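Local coordinates for methionine-binding protein (Coxiella burnetii, PDB 3TQW) that binds methionine and, as the substrate-binding lipoprotein of an ABC transporter, probably hands it over to a membrane permease for uptake, at residues L17-K22 / V33-F38; N27-H32 / L216-H221; S39-P44 / N56-L61; K65-I68 / G72-I75; G87-K92 / L181-D186. All coordinates share one frame; numbering follows the deposited sequence.

Interaction 1 of 5, residues L17-K22 / V33-F38; sequences LMEVAK and VNIITF
Ile35 places its CD1 methyl against one flank of helix 13-29, overlapping Met18, Glu19 and Lys22 together. Met18 is a selenomethionine with two deposited conformers; in the one described, CG of Met18 lies 3.5 Å from CD1 of Ile35. With CG1 beside the backbone N and CD1 extended from it (chi2 168°), the isoleucine spans the gap to the helix. Glu19 comes to the same methyl by a different route. Its CB starts out away from the strand, but the chain bends at chi2, bringing the carboxylate carbon CD within 3.7 Å of Ile35 CD1. The aliphatic part of Lys22 also passes this methyl, its CD 4.0 Å from Ile35 CD1.

These contacts belong to the beta-alpha-beta unit formed by strand 5-10, helix 13-29 and strand 33-38. The local axes approach to 9.1 Å at 168°, so the helix runs back almost antiparallel to the strand it leads into. Strand 33-38 is an outermost strand of its sheet, bonded through its backbone to strand 5-10, whose Val7 touches both Met18 and Val33.

Polar links lie toward the Lys22 end. A bend at the last torsion of Lys22 turns NZ onto Val33 O at 2.7 Å, with a C=O...N angle of 164°, close to the direction in which the carbonyl points. A water bridges the two backbones beside it: it donates to Lys22 O at 2.7 Å and accepts from Val33 N at 2.9 Å.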
# COMPACT_ATOMS: atom_id res chain seq x y z
N LEU A 17 -2.40 11.05 -7.98
CA LEU A 17 -3.65 10.43 -8.38
C LEU A 17 -4.81 11.21 -7.78
O LEU A 17 -5.80 11.52 -8.46
CB LEU A 17 -3.69 8.97 -7.94
CG LEU A 17 -4.93 8.20 -8.41
CD1 LEU A 17 -4.87 8.00 -9.92
CD2 LEU A 17 -5.05 6.87 -7.70
N MSE A 18 -4.70 11.55 -6.50
CA MSE A 18 -5.77 12.28 -5.83
C MSE A 18 -5.95 13.69 -6.41
O MSE A 18 -7.05 14.23 -6.40
CB MSE A 18 -5.54 12.35 -4.32
CG MSE A 18 -6.64 13.09 -3.56
SE MSE A 18 -8.41 12.23 -3.66
CE MSE A 18 -8.05 10.68 -2.53
N GLU A 19 -4.87 14.27 -6.92
CA GLU A 19 -4.97 15.59 -7.54
C GLU A 19 -5.89 15.54 -8.76
O GLU A 19 -6.65 16.46 -9.01
CB GLU A 19 -3.60 16.14 -7.95
CG GLU A 19 -2.74 16.63 -6.80
CD GLU A 19 -3.12 18.01 -6.29
OE1 GLU A 19 -4.06 18.64 -6.84
OE2 GLU A 19 -2.48 18.47 -5.32
N VAL A 20 -5.79 14.46 -9.52
CA VAL A 20 -6.65 14.30 -10.68
C VAL A 20 -8.09 14.06 -10.22
O VAL A 20 -9.04 14.60 -10.78
CB VAL A 20 -6.17 13.16 -11.60
CG1 VAL A 20 -7.16 12.95 -12.75
CG2 VAL A 20 -4.78 13.47 -12.14
N ALA A 21 -8.24 13.25 -9.18
CA ALA A 21 -9.57 12.99 -8.63
C ALA A 21 -10.21 14.28 -8.14
O ALA A 21 -11.42 14.49 -8.29
CB ALA A 21 -9.49 11.96 -7.51
N LYS A 22 -9.39 15.16 -7.57
CA LYS A 22 -9.86 16.45 -7.07
C LYS A 22 -10.40 17.33 -8.19
O LYS A 22 -11.40 18.05 -8.02
CB LYS A 22 -8.74 17.16 -6.30
CG LYS A 22 -8.87 18.68 -6.17
CD LYS A 22 -7.61 19.25 -5.52
CE LYS A 22 -7.55 20.77 -5.60
NZ LYS A 22 -8.50 21.41 -4.66
N VAL A 33 -12.51 19.66 -2.97
CA VAL A 33 -11.71 18.72 -2.21
C VAL A 33 -10.36 19.34 -1.89
O VAL A 33 -9.65 19.79 -2.78
CB VAL A 33 -11.47 17.44 -3.00
CG1 VAL A 33 -10.50 16.53 -2.25
CG2 VAL A 33 -12.80 16.72 -3.27
N ASN A 34 -10.02 19.38 -0.60
CA ASN A 34 -8.71 19.85 -0.17
C ASN A 34 -7.84 18.66 0.24
O ASN A 34 -8.18 17.92 1.17
CB ASN A 34 -8.87 20.83 0.99
CG ASN A 34 -7.55 21.46 1.42
OD1 ASN A 34 -6.55 21.37 0.71
ND2 ASN A 34 -7.55 22.10 2.59
N ILE A 35 -6.73 18.46 -0.46
CA ILE A 35 -5.85 17.32 -0.19
C ILE A 35 -4.87 17.64 0.93
O ILE A 35 -4.12 18.61 0.86
CB ILE A 35 -5.07 16.90 -1.47
CG1 ILE A 35 -6.05 16.50 -2.57
CG2 ILE A 35 -4.10 15.77 -1.16
CD1 ILE A 35 -5.42 16.35 -3.94
N ILE A 36 -4.89 16.82 1.98
CA ILE A 36 -3.95 16.96 3.10
C ILE A 36 -2.95 15.80 3.06
O ILE A 36 -3.33 14.64 3.22
CB ILE A 36 -4.70 16.95 4.45
CG1 ILE A 36 -5.85 17.97 4.43
CG2 ILE A 36 -3.73 17.22 5.60
CD1 ILE A 36 -5.41 19.39 4.13
N THR A 37 -1.67 16.10 2.83
CA THR A 37 -0.69 15.03 2.66
C THR A 37 -0.02 14.68 3.99
O THR A 37 0.16 15.54 4.85
CB THR A 37 0.41 15.39 1.64
OG1 THR A 37 1.11 16.55 2.10
CG2 THR A 37 -0.18 15.66 0.27
N PHE A 38 0.36 13.42 4.12
CA PHE A 38 1.06 12.92 5.29
C PHE A 38 2.29 12.15 4.85
O PHE A 38 2.45 11.87 3.65
CB PHE A 38 0.12 12.02 6.11
CG PHE A 38 -1.07 12.75 6.65
CD1 PHE A 38 -1.01 13.36 7.90
CD2 PHE A 38 -2.23 12.84 5.92
CE1 PHE A 38 -2.10 14.05 8.39
CE2 PHE A 38 -3.33 13.53 6.41
CZ PHE A 38 -3.26 14.13 7.65
O HOH W 1 -12.32 19.45 -5.87

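Interaction 2 of 5, residues N27-H32 / L216-H221; sequences NRYGLH and LVSALH
Tyr29 and the pair Ser218-Ala219 meet where helix 13-29 and helix 211-220, two helices that pack together beside the six-stranded mixed sheet of this periplasmic-binding-protein fold, both come to their ends. The contact is slight, burying 147 Å² over both sides, and its nearest alpha carbons, those of Tyr29 and Ala219, are 8.2 Å apart. The tyrosine ring bridges that distance.

The closer part is at the phenol end: OH of Tyr29 lies 3.4 Å from CB of Ser218, and CE1 of Tyr29 is 4.2 Å from CB of Ala219. Both partners reach the ring obliquely. With CG beside the backbone N (chi1 -63°), the ring stretches from the last helical turn to the other helix. Ala219 is buried and also packs on Val24 of helix 13-29, while Leu31, just beyond the turn, touches Arg212 and Gln215 of helix 211-220. This inner side is closely packed and continues the contact between the two helices.

The outer side is looser. No hydrogen bond crosses between the segments, and Ser218 OG turns instead to Lys214 O one turn back in its own helix, in a weak bond. Gly30, with phi 61°, is the first residue to leave the helical conformation and swings the chain toward strand 33-38. At the other helix end, His221 N donates to Ser218 O at 3.0 Å, and the carbonyl of Ala219 accepts from the hydroxyl OG of Ser222.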
# COMPACT_ATOMS: atom_id res chain seq x y z
N ASN A 27 -14.96 19.58 -11.35
CA ASN A 27 -15.50 19.77 -12.69
C ASN A 27 -16.78 18.99 -12.97
O ASN A 27 -17.64 19.47 -13.70
CB ASN A 27 -14.47 19.40 -13.77
CG ASN A 27 -13.22 20.27 -13.72
OD1 ASN A 27 -13.19 21.30 -13.05
ND2 ASN A 27 -12.19 19.86 -14.45
N ARG A 28 -16.89 17.80 -12.40
CA ARG A 28 -17.99 16.90 -12.72
C ARG A 28 -19.02 16.79 -11.59
O ARG A 28 -20.18 16.48 -11.84
CB ARG A 28 -17.46 15.51 -13.07
CG ARG A 28 -16.56 15.47 -14.30
CD ARG A 28 -17.35 15.74 -15.57
NE ARG A 28 -16.53 15.57 -16.77
CZ ARG A 28 -15.83 16.54 -17.35
NH1 ARG A 28 -15.85 17.76 -16.84
NH2 ARG A 28 -15.12 16.29 -18.43
N TYR A 29 -18.59 17.04 -10.36
CA TYR A 29 -19.49 16.92 -9.21
C TYR A 29 -19.75 18.23 -8.48
O TYR A 29 -20.55 18.27 -7.55
CB TYR A 29 -18.96 15.90 -8.20
CG TYR A 29 -18.87 14.50 -8.74
CD1 TYR A 29 -17.83 14.12 -9.58
CD2 TYR A 29 -19.82 13.54 -8.41
CE1 TYR A 29 -17.74 12.84 -10.08
CE2 TYR A 29 -19.74 12.25 -8.90
CZ TYR A 29 -18.70 11.91 -9.73
OH TYR A 29 -18.62 10.63 -10.22
N GLY A 30 -19.07 19.30 -8.89
CA GLY A 30 -19.17 20.57 -8.20
C GLY A 30 -18.71 20.49 -6.76
O GLY A 30 -19.16 21.26 -5.91
N LEU A 31 -17.79 19.57 -6.48
CA LEU A 31 -17.33 19.32 -5.11
C LEU A 31 -15.90 19.81 -4.89
O LEU A 31 -15.01 19.51 -5.68
CB LEU A 31 -17.41 17.82 -4.80
CG LEU A 31 -17.07 17.33 -3.39
CD1 LEU A 31 -18.11 17.80 -2.39
CD2 LEU A 31 -16.95 15.81 -3.37
N HIS A 32 -15.70 20.58 -3.81
CA HIS A 32 -14.38 21.10 -3.46
C HIS A 32 -13.67 20.14 -2.53
O HIS A 32 -14.15 19.85 -1.43
CB HIS A 32 -14.50 22.46 -2.77
CG HIS A 32 -14.97 23.56 -3.67
ND1 HIS A 32 -14.16 24.13 -4.63
CD2 HIS A 32 -16.17 24.19 -3.76
CE1 HIS A 32 -14.84 25.07 -5.27
NE2 HIS A 32 -16.06 25.12 -4.76
N LEU A 216 -16.52 11.17 -3.69
CA LEU A 216 -15.08 11.06 -3.82
C LEU A 216 -14.68 9.68 -4.34
O LEU A 216 -13.78 9.55 -5.17
CB LEU A 216 -14.40 11.34 -2.47
CG LEU A 216 -12.87 11.33 -2.44
CD1 LEU A 216 -12.30 12.37 -3.40
CD2 LEU A 216 -12.37 11.56 -1.02
N VAL A 217 -15.36 8.65 -3.85
CA VAL A 217 -15.14 7.29 -4.32
C VAL A 217 -15.49 7.18 -5.80
O VAL A 217 -14.74 6.61 -6.58
CB VAL A 217 -15.96 6.25 -3.52
CG1 VAL A 217 -15.86 4.87 -4.16
CG2 VAL A 217 -15.48 6.20 -2.08
N SER A 218 -16.64 7.74 -6.18
CA SER A 218 -17.04 7.74 -7.58
C SER A 218 -16.03 8.45 -8.49
O SER A 218 -15.69 7.95 -9.56
CB SER A 218 -18.43 8.37 -7.74
OG SER A 218 -19.38 7.69 -6.94
N ALA A 219 -15.54 9.61 -8.05
CA ALA A 219 -14.53 10.35 -8.82
C ALA A 219 -13.26 9.53 -9.02
O ALA A 219 -12.64 9.58 -10.09
CB ALA A 219 -14.21 11.67 -8.13
N LEU A 220 -12.86 8.79 -7.99
CA LEU A 220 -11.67 7.94 -8.05
C LEU A 220 -11.84 6.76 -9.02
O LEU A 220 -10.86 6.11 -9.38
CB LEU A 220 -11.28 7.44 -6.66
CG LEU A 220 -10.61 8.51 -5.79
CD1 LEU A 220 -10.68 8.16 -4.30
CD2 LEU A 220 -9.17 8.71 -6.25
N HIS A 221 -13.08 6.50 -9.44
CA HIS A 221 -13.35 5.50 -10.46
C HIS A 221 -13.64 6.11 -11.83
O HIS A 221 -14.02 5.40 -12.76
CB HIS A 221 -14.55 4.63 -10.05
CG HIS A 221 -14.30 3.80 -8.84
ND1 HIS A 221 -15.20 3.72 -7.79
CD2 HIS A 221 -13.26 3.00 -8.51
CE1 HIS A 221 -14.72 2.91 -6.87
NE2 HIS A 221 -13.54 2.46 -7.27

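Interaction 3 of 5, residues S39-P44 / N56-L61; sequences SDYNTP and NMFQHL. With MET (methionine), chain C.
The backbone turns back at Tyr41, whose CA is 7.5 Å from CA of Phe58 on strand 55-60, and this turn with the strand builds one wall of the methionine pocket, in the cleft of a periplasmic binding protein. Residues Asp40 to Thr43 form a type I beta turn, closed by Thr43 N to Asp40 O at 3.1 Å. An Asx turn reinforces it: Asn42 N donates to Asp40 OD1 at 2.8 Å, nearly straight at 174°. Pro44 then starts helix 44-49.

The Phe58 ring is sandwiched. Its chi1 of 82° puts CG between the backbone N and the carbonyl carbon, turning the ring toward Pro44. Pro44 CB makes a CH-pi contact 3.9 Å from the Phe58 centroid, 30° off the normal, and Gln59 CB covers the opposite face. Tyr41 O approaches the same ring obliquely, 3.0 Å from Phe58 CE2. Asn56 ND2 gives Pro44 O a weak bond of 3.1 Å, its stronger partner being Asn45.

Methionine lies between Tyr41 and His60. Its methyl CE sits 3.4 Å above the plane of the Tyr41 ring, over the centre. Asn174 bonds the phenol OH, and Arg116 the ligand itself. His60 is doubly held, ND1 capping Tyr63 N at the start of helix 61-71 and NE2 bonded to Asn113. Its ring presents a face to the ligand sulfur SD, which is 3.4 Å from His60 NE2 and displaced toward the rim.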
# COMPACT_ATOMS: atom_id res chain seq x y z
N SER A 39 3.17 11.82 5.79
CA SER A 39 4.44 11.18 5.44
C SER A 39 4.70 9.93 6.28
O SER A 39 5.85 9.48 6.40
CB SER A 39 5.60 12.16 5.60
OG SER A 39 5.39 13.32 4.84
N ASP A 40 3.64 9.37 6.85
CA ASP A 40 3.74 8.10 7.57
C ASP A 40 2.39 7.40 7.51
O ASP A 40 1.36 8.02 7.75
CB ASP A 40 4.15 8.34 9.02
CG ASP A 40 4.56 7.07 9.74
OD1 ASP A 40 3.86 6.03 9.59
OD2 ASP A 40 5.60 7.10 10.44
N TYR A 41 2.41 6.12 7.13
CA TYR A 41 1.20 5.30 7.10
C TYR A 41 0.40 5.41 8.40
O TYR A 41 -0.83 5.32 8.38
CB TYR A 41 1.58 3.82 6.94
CG TYR A 41 1.95 3.34 5.55
CD1 TYR A 41 1.70 4.11 4.41
CD2 TYR A 41 2.53 2.09 5.38
CE1 TYR A 41 2.04 3.63 3.14
CE2 TYR A 41 2.87 1.61 4.12
CZ TYR A 41 2.62 2.38 3.01
OH TYR A 41 2.96 1.87 1.78
N ASN A 42 1.09 5.57 9.52
CA ASN A 42 0.42 5.51 10.82
C ASN A 42 -0.35 6.76 11.22
O ASN A 42 -0.94 6.80 12.30
CB ASN A 42 1.40 5.07 11.94
CG ASN A 42 2.44 6.14 12.28
OD1 ASN A 42 2.31 7.32 11.92
ND2 ASN A 42 3.49 5.72 12.98
N THR A 43 -0.38 7.76 10.35
CA THR A 43 -0.96 9.06 10.72
C THR A 43 -2.35 9.42 10.15
O THR A 43 -3.17 9.96 10.87
CB THR A 43 0.06 10.21 10.48
OG1 THR A 43 1.24 9.95 11.24
CG2 THR A 43 -0.52 11.55 10.93
N PRO A 44 -2.61 9.14 8.85
CA PRO A 44 -3.91 9.58 8.30
C PRO A 44 -5.16 9.07 9.04
O PRO A 44 -6.17 9.76 9.02
CB PRO A 44 -3.88 9.03 6.86
CG PRO A 44 -2.40 9.04 6.51
CD PRO A 44 -1.72 8.61 7.80
N ASN A 56 -9.71 9.58 4.13
CA ASN A 56 -8.35 9.35 3.68
C ASN A 56 -8.31 8.25 2.63
O ASN A 56 -9.23 7.44 2.53
CB ASN A 56 -7.37 9.11 4.84
CG ASN A 56 -7.64 7.81 5.61
OD1 ASN A 56 -7.98 6.78 5.03
ND2 ASN A 56 -7.49 7.88 6.94
N MSE A 57 -7.28 8.28 1.80
CA MSE A 57 -7.09 7.27 0.77
C MSE A 57 -5.62 6.91 0.74
O MSE A 57 -4.82 7.59 0.09
CB MSE A 57 -7.51 7.80 -0.60
CG MSE A 57 -7.38 6.74 -1.71
SE MSE A 57 -6.96 7.49 -3.47
CE MSE A 57 -5.15 8.15 -3.09
N PHE A 58 -5.24 5.84 1.44
CA PHE A 58 -3.83 5.48 1.53
C PHE A 58 -3.58 4.02 1.92
O PHE A 58 -2.44 3.56 1.84
CB PHE A 58 -3.12 6.38 2.54
CG PHE A 58 -3.29 5.94 3.96
CD1 PHE A 58 -4.46 6.23 4.65
CD2 PHE A 58 -2.29 5.24 4.62
CE1 PHE A 58 -4.63 5.82 5.97
CE2 PHE A 58 -2.45 4.83 5.94
CZ PHE A 58 -3.62 5.12 6.61
N GLN A 59 -4.61 3.31 2.35
CA GLN A 59 -4.42 2.02 2.99
C GLN A 59 -5.31 0.92 2.42
O GLN A 59 -6.33 1.19 1.78
CB GLN A 59 -4.71 2.14 4.49
CG GLN A 59 -6.19 2.08 4.81
CD GLN A 59 -6.53 2.69 6.16
OE1 GLN A 59 -6.00 2.27 7.19
NE2 GLN A 59 -7.40 3.68 6.15
N HIS A 60 -4.92 -0.33 2.69
CA HIS A 60 -5.80 -1.47 2.43
C HIS A 60 -6.55 -1.89 3.70
O HIS A 60 -6.26 -1.41 4.80
CB HIS A 60 -5.03 -2.65 1.82
CG HIS A 60 -3.74 -2.97 2.50
ND1 HIS A 60 -3.67 -3.38 3.82
CD2 HIS A 60 -2.46 -2.98 2.04
CE1 HIS A 60 -2.41 -3.61 4.14
NE2 HIS A 60 -1.65 -3.37 3.08
N LEU A 61 -7.51 -2.79 3.54
CA LEU A 61 -8.37 -3.21 4.65
C LEU A 61 -7.62 -3.89 5.80
O LEU A 61 -7.90 -3.61 6.97
CB LEU A 61 -9.51 -4.09 4.13
CG LEU A 61 -10.71 -4.33 5.05
CD1 LEU A 61 -11.17 -3.03 5.68
CD2 LEU A 61 -11.85 -5.00 4.28
N MET C . -0.58 1.95 -0.89
CA MET C . -0.04 0.91 -0.01
C MET C . -0.12 -0.44 -0.72
O MET C . -1.10 -0.71 -1.42
CB MET C . -0.82 0.87 1.31
CG MET C . -0.32 -0.14 2.35
SD MET C . -1.32 -0.11 3.86
CE MET C . -0.90 1.53 4.46
OXT MET C . 0.77 -1.29 -0.63

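Interaction 4 of 5, residues K65-I68 / G72-I75; sequences KAQI and GYKI
Ile68 O accepts a hydrogen bond from Gly72 N at 2.7 Å, with an N-H...O angle of 142°, closing the final turn of helix 61-71. Gly72, with positive phi, is the first residue to leave the helical conformation, and here the chain doubles back.

The returning residues then pass the Ile68 side chain. Ile68 CG1 lies 3.6 Å from Tyr73 O, and Ile68 CD1 reaches to 3.5 Å from Ile75 O, so the isoleucine lies alongside backbone carbonyls. Gln67 meets the tyrosine at its edge: CD of Gln67 is near the ring plane, 3.8 Å from CE2 of Tyr73, with amide and ring turned 76° apart. Gln67 CG lies opposite the backbone N (chi1 -163°), and the chain extended beyond it carries the amide to that edge.

A second shell fixes both groups. The Gln67 amide receives a bond from Asn45 at OE1 and gives one to Asn42 O from NE2, while Tyr73 OH is bonded to Glu46. Further out, Tyr73 and Ile75 both rest on helix 44-49, through Ala49 and Leu48 respectively, and Lys74 pairs by its backbone with Glu205 as the chain enters strand 75-83 of the six-stranded sheet.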
# COMPACT_ATOMS: atom_id res chain seq x y z
N LYS A 65 -7.87 -2.63 9.61
CA LYS A 65 -8.27 -3.52 10.68
C LYS A 65 -7.19 -3.60 11.75
O LYS A 65 -7.49 -3.60 12.95
CB LYS A 65 -8.58 -4.92 10.13
CG LYS A 65 -9.80 -4.95 9.21
CD LYS A 65 -9.99 -6.34 8.61
CE LYS A 65 -11.25 -6.39 7.74
NZ LYS A 65 -11.40 -7.70 7.03
N ALA A 66 -5.94 -3.67 11.33
CA ALA A 66 -4.84 -3.75 12.29
C ALA A 66 -4.73 -2.49 13.15
O ALA A 66 -4.60 -2.57 14.37
CB ALA A 66 -3.52 -4.06 11.57
N GLN A 67 -4.79 -1.32 12.52
CA GLN A 67 -4.70 -0.08 13.30
C GLN A 67 -5.93 0.18 14.17
O GLN A 67 -5.82 0.77 15.25
CB GLN A 67 -4.37 1.15 12.43
CG GLN A 67 -3.87 2.32 13.31
CD GLN A 67 -3.34 3.52 12.53
OE1 GLN A 67 -3.79 3.82 11.43
NE2 GLN A 67 -2.38 4.23 13.14
N ILE A 68 -7.10 -0.28 13.73
CA ILE A 68 -8.30 -0.21 14.57
C ILE A 68 -8.12 -1.06 15.82
O ILE A 68 -8.49 -0.65 16.92
CB ILE A 68 -9.56 -0.67 13.80
CG1 ILE A 68 -10.03 0.41 12.84
CG2 ILE A 68 -10.68 -1.03 14.78
CD1 ILE A 68 -11.17 -0.03 11.93
N GLY A 72 -8.36 1.64 18.29
CA GLY A 72 -9.78 1.71 18.61
C GLY A 72 -10.57 2.72 17.80
O GLY A 72 -11.68 3.08 18.17
N TYR A 73 -9.99 3.18 16.69
CA TYR A 73 -10.66 4.15 15.82
C TYR A 73 -12.00 3.63 15.31
O TYR A 73 -12.12 2.45 14.97
CB TYR A 73 -9.78 4.49 14.61
CG TYR A 73 -8.44 5.11 14.94
CD1 TYR A 73 -8.32 6.06 15.95
CD2 TYR A 73 -7.30 4.73 14.24
CE1 TYR A 73 -7.09 6.62 16.24
CE2 TYR A 73 -6.08 5.28 14.54
CZ TYR A 73 -5.98 6.22 15.53
OH TYR A 73 -4.74 6.77 15.81
N LYS A 74 -12.99 4.50 15.25
CA LYS A 74 -14.26 4.17 14.62
C LYS A 74 -14.26 4.68 13.18
O LYS A 74 -14.77 5.75 12.87
CB LYS A 74 -15.43 4.73 15.43
CG LYS A 74 -15.50 4.17 16.85
CD LYS A 74 -16.83 4.47 17.53
CE LYS A 74 -17.06 5.97 17.68
NZ LYS A 74 -16.09 6.62 18.60
N ILE A 75 -13.66 3.87 12.30
CA ILE A 75 -13.45 4.22 10.91
C ILE A 75 -13.88 3.05 10.05
O ILE A 75 -13.68 1.90 10.43
CB ILE A 75 -11.95 4.47 10.64
CG1 ILE A 75 -11.48 5.74 11.34
CG2 ILE A 75 -11.68 4.53 9.14
CD1 ILE A 75 -9.96 5.89 11.37

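Interaction 5 of 5, residues G87-K92 / L181-D186; sequences GLYSKK and LSPSRD
In the second, five-stranded lobe, Tyr89 of strand 87-89 packs into the loop 181-186 that leads to edge strand 189-190. Its chi1 of -56° sets CG beside the backbone N and directs the ring across the loop. Ser182 O lies at the ring edge, in its plane, 3.8 Å from Tyr89 CE1. The phenol end comes to Pro183, with OH of Tyr89 3.2 Å from CA of Pro183. Leu181 runs past the ring in the opposite sense, its CB 4.0 Å from Tyr89 CE1, and Asp186 meets the CD1 side obliquely.

The loop holds its shape through bonds of its own. Asp186 OD2 accepts from Ser182 N at 2.7 Å and 174°, reached on the anti side of the carboxylate. In return, Asp186 N donates to Ser182 O at 2.6 Å. The Ser182 hydroxyl OG takes the backbone N of Arg185 at 3.0 Å, an ST motif. Ser182 and Asp186 are thus tied twice, which fixes the carbonyl that meets the tyrosine edge.

No direct hydrogen bond crosses, but a water does so where the strand ends: it accepts from Ser90 N at 3.0 Å and probably donates to Asp186 O at 2.6 Å. Beyond it, Ser90 OG accepts from Lys92 N, an ST turn. Tyr89 and Leu181 also touch Ile171 and Ala176, so the loop closes over strand 168-171 and helix 173-176, beside the five-stranded mixed sheet of one lobe, as expected of a two-lobed periplasmic binding protein.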
# COMPACT_ATOMS: atom_id res chain seq x y z
N GLY A 87 5.90 -5.63 -5.09
CA GLY A 87 7.02 -6.25 -5.76
C GLY A 87 8.17 -6.58 -4.82
O GLY A 87 8.27 -6.01 -3.73
N LEU A 88 9.02 -7.51 -5.24
CA LEU A 88 10.28 -7.78 -4.57
C LEU A 88 11.39 -7.18 -5.42
O LEU A 88 11.45 -7.42 -6.63
CB LEU A 88 10.50 -9.28 -4.42
CG LEU A 88 9.47 -10.06 -3.61
CD1 LEU A 88 9.72 -11.56 -3.74
CD2 LEU A 88 9.52 -9.63 -2.15
N TYR A 89 12.26 -6.39 -4.81
CA TYR A 89 13.26 -5.63 -5.55
C TYR A 89 14.66 -5.90 -5.03
O TYR A 89 14.84 -6.26 -3.87
CB TYR A 89 12.98 -4.13 -5.45
CG TYR A 89 11.60 -3.73 -5.90
CD1 TYR A 89 11.38 -3.32 -7.21
CD2 TYR A 89 10.52 -3.74 -5.02
CE1 TYR A 89 10.12 -2.94 -7.64
CE2 TYR A 89 9.26 -3.36 -5.44
CZ TYR A 89 9.06 -2.96 -6.75
OH TYR A 89 7.81 -2.58 -7.19
N SER A 90 15.66 -5.69 -5.88
CA SER A 90 17.04 -5.84 -5.47
C SER A 90 17.96 -5.01 -6.35
O SER A 90 17.66 -4.76 -7.51
CB SER A 90 17.46 -7.32 -5.53
OG SER A 90 18.84 -7.46 -5.25
N LYS A 91 19.08 -4.59 -5.77
CA LYS A 91 20.16 -3.98 -6.54
C LYS A 91 21.38 -4.89 -6.52
O LYS A 91 22.47 -4.49 -6.91
CB LYS A 91 20.51 -2.60 -5.99
CG LYS A 91 19.50 -1.52 -6.35
CD LYS A 91 19.60 -0.31 -5.44
CE LYS A 91 20.98 0.32 -5.46
NZ LYS A 91 21.04 1.52 -4.58
N LYS A 92 21.18 -6.13 -6.07
CA LYS A 92 22.29 -7.08 -5.98
C LYS A 92 22.07 -8.36 -6.80
O LYS A 92 23.03 -9.04 -7.17
CB LYS A 92 22.59 -7.43 -4.51
CG LYS A 92 23.05 -6.24 -3.67
CD LYS A 92 23.49 -6.68 -2.28
CE LYS A 92 23.71 -5.51 -1.33
NZ LYS A 92 24.79 -4.58 -1.77
N LEU A 181 11.98 2.88 -8.80
CA LEU A 181 11.72 1.45 -8.99
C LEU A 181 10.32 1.21 -9.53
O LEU A 181 9.33 1.65 -8.95
CB LEU A 181 11.90 0.69 -7.68
CG LEU A 181 13.26 0.78 -6.97
CD1 LEU A 181 13.17 0.11 -5.61
CD2 LEU A 181 14.36 0.14 -7.81
N SER A 182 10.23 0.51 -10.66
CA SER A 182 8.95 0.18 -11.27
C SER A 182 8.58 -1.28 -11.00
O SER A 182 9.38 -2.18 -11.27
CB SER A 182 9.01 0.44 -12.77
OG SER A 182 8.02 -0.31 -13.46
N PRO A 183 7.37 -1.51 -10.48
CA PRO A 183 6.86 -2.86 -10.23
C PRO A 183 6.86 -3.72 -11.49
O PRO A 183 7.19 -4.90 -11.43
CB PRO A 183 5.41 -2.60 -9.80
CG PRO A 183 5.42 -1.22 -9.26
CD PRO A 183 6.43 -0.47 -10.06
N SER A 184 6.49 -3.13 -12.63
CA SER A 184 6.45 -3.85 -13.90
C SER A 184 7.84 -4.10 -14.48
O SER A 184 8.10 -5.15 -15.06
CB SER A 184 5.61 -3.08 -14.92
OG SER A 184 4.26 -2.94 -14.49
N ARG A 185 8.73 -3.13 -14.31
CA ARG A 185 10.03 -3.18 -14.96
C ARG A 185 11.13 -3.74 -14.07
O ARG A 185 12.01 -4.45 -14.55
CB ARG A 185 10.45 -1.79 -15.44
CG ARG A 185 9.63 -1.25 -16.61
CD ARG A 185 10.16 0.11 -17.05
NE ARG A 185 9.47 0.62 -18.23
CZ ARG A 185 9.78 1.78 -18.82
NH1 ARG A 185 10.75 2.53 -18.34
NH2 ARG A 185 9.10 2.17 -19.89
N ASP A 186 11.09 -3.43 -12.78
CA ASP A 186 12.22 -3.71 -11.90
C ASP A 186 12.03 -4.88 -10.93
O ASP A 186 13.00 -5.49 -10.50
CB ASP A 186 12.61 -2.44 -11.14
CG ASP A 186 13.03 -1.32 -12.07
OD1 ASP A 186 13.80 -1.58 -13.01
OD2 ASP A 186 12.57 -0.18 -11.86
O HOH W 2 14.69 -4.88 -8.61

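From the N terminus, interaction 1 opens on helix 13-29. Interaction 2 opens at 27-32, before interaction 1 closes its short loop at strand 33-38, and so crosses it, spanning to helix 211-220. Interactions 3, 4 and 5 are nested inside interaction 2. Interaction 3 runs from the loop after strand 33-38 to strand 55-60; interaction 4 follows in series at the end of helix 61-71, linked to interaction 3 by the probable bond from Gln67 to Asn42. Interactions 1, 2 and 3 converge where Met18 and Leu220 both pack on Met57 of strand 55-60. Interaction 5 stands apart in the other sheet, its centre about 32 Å from that of interaction 4.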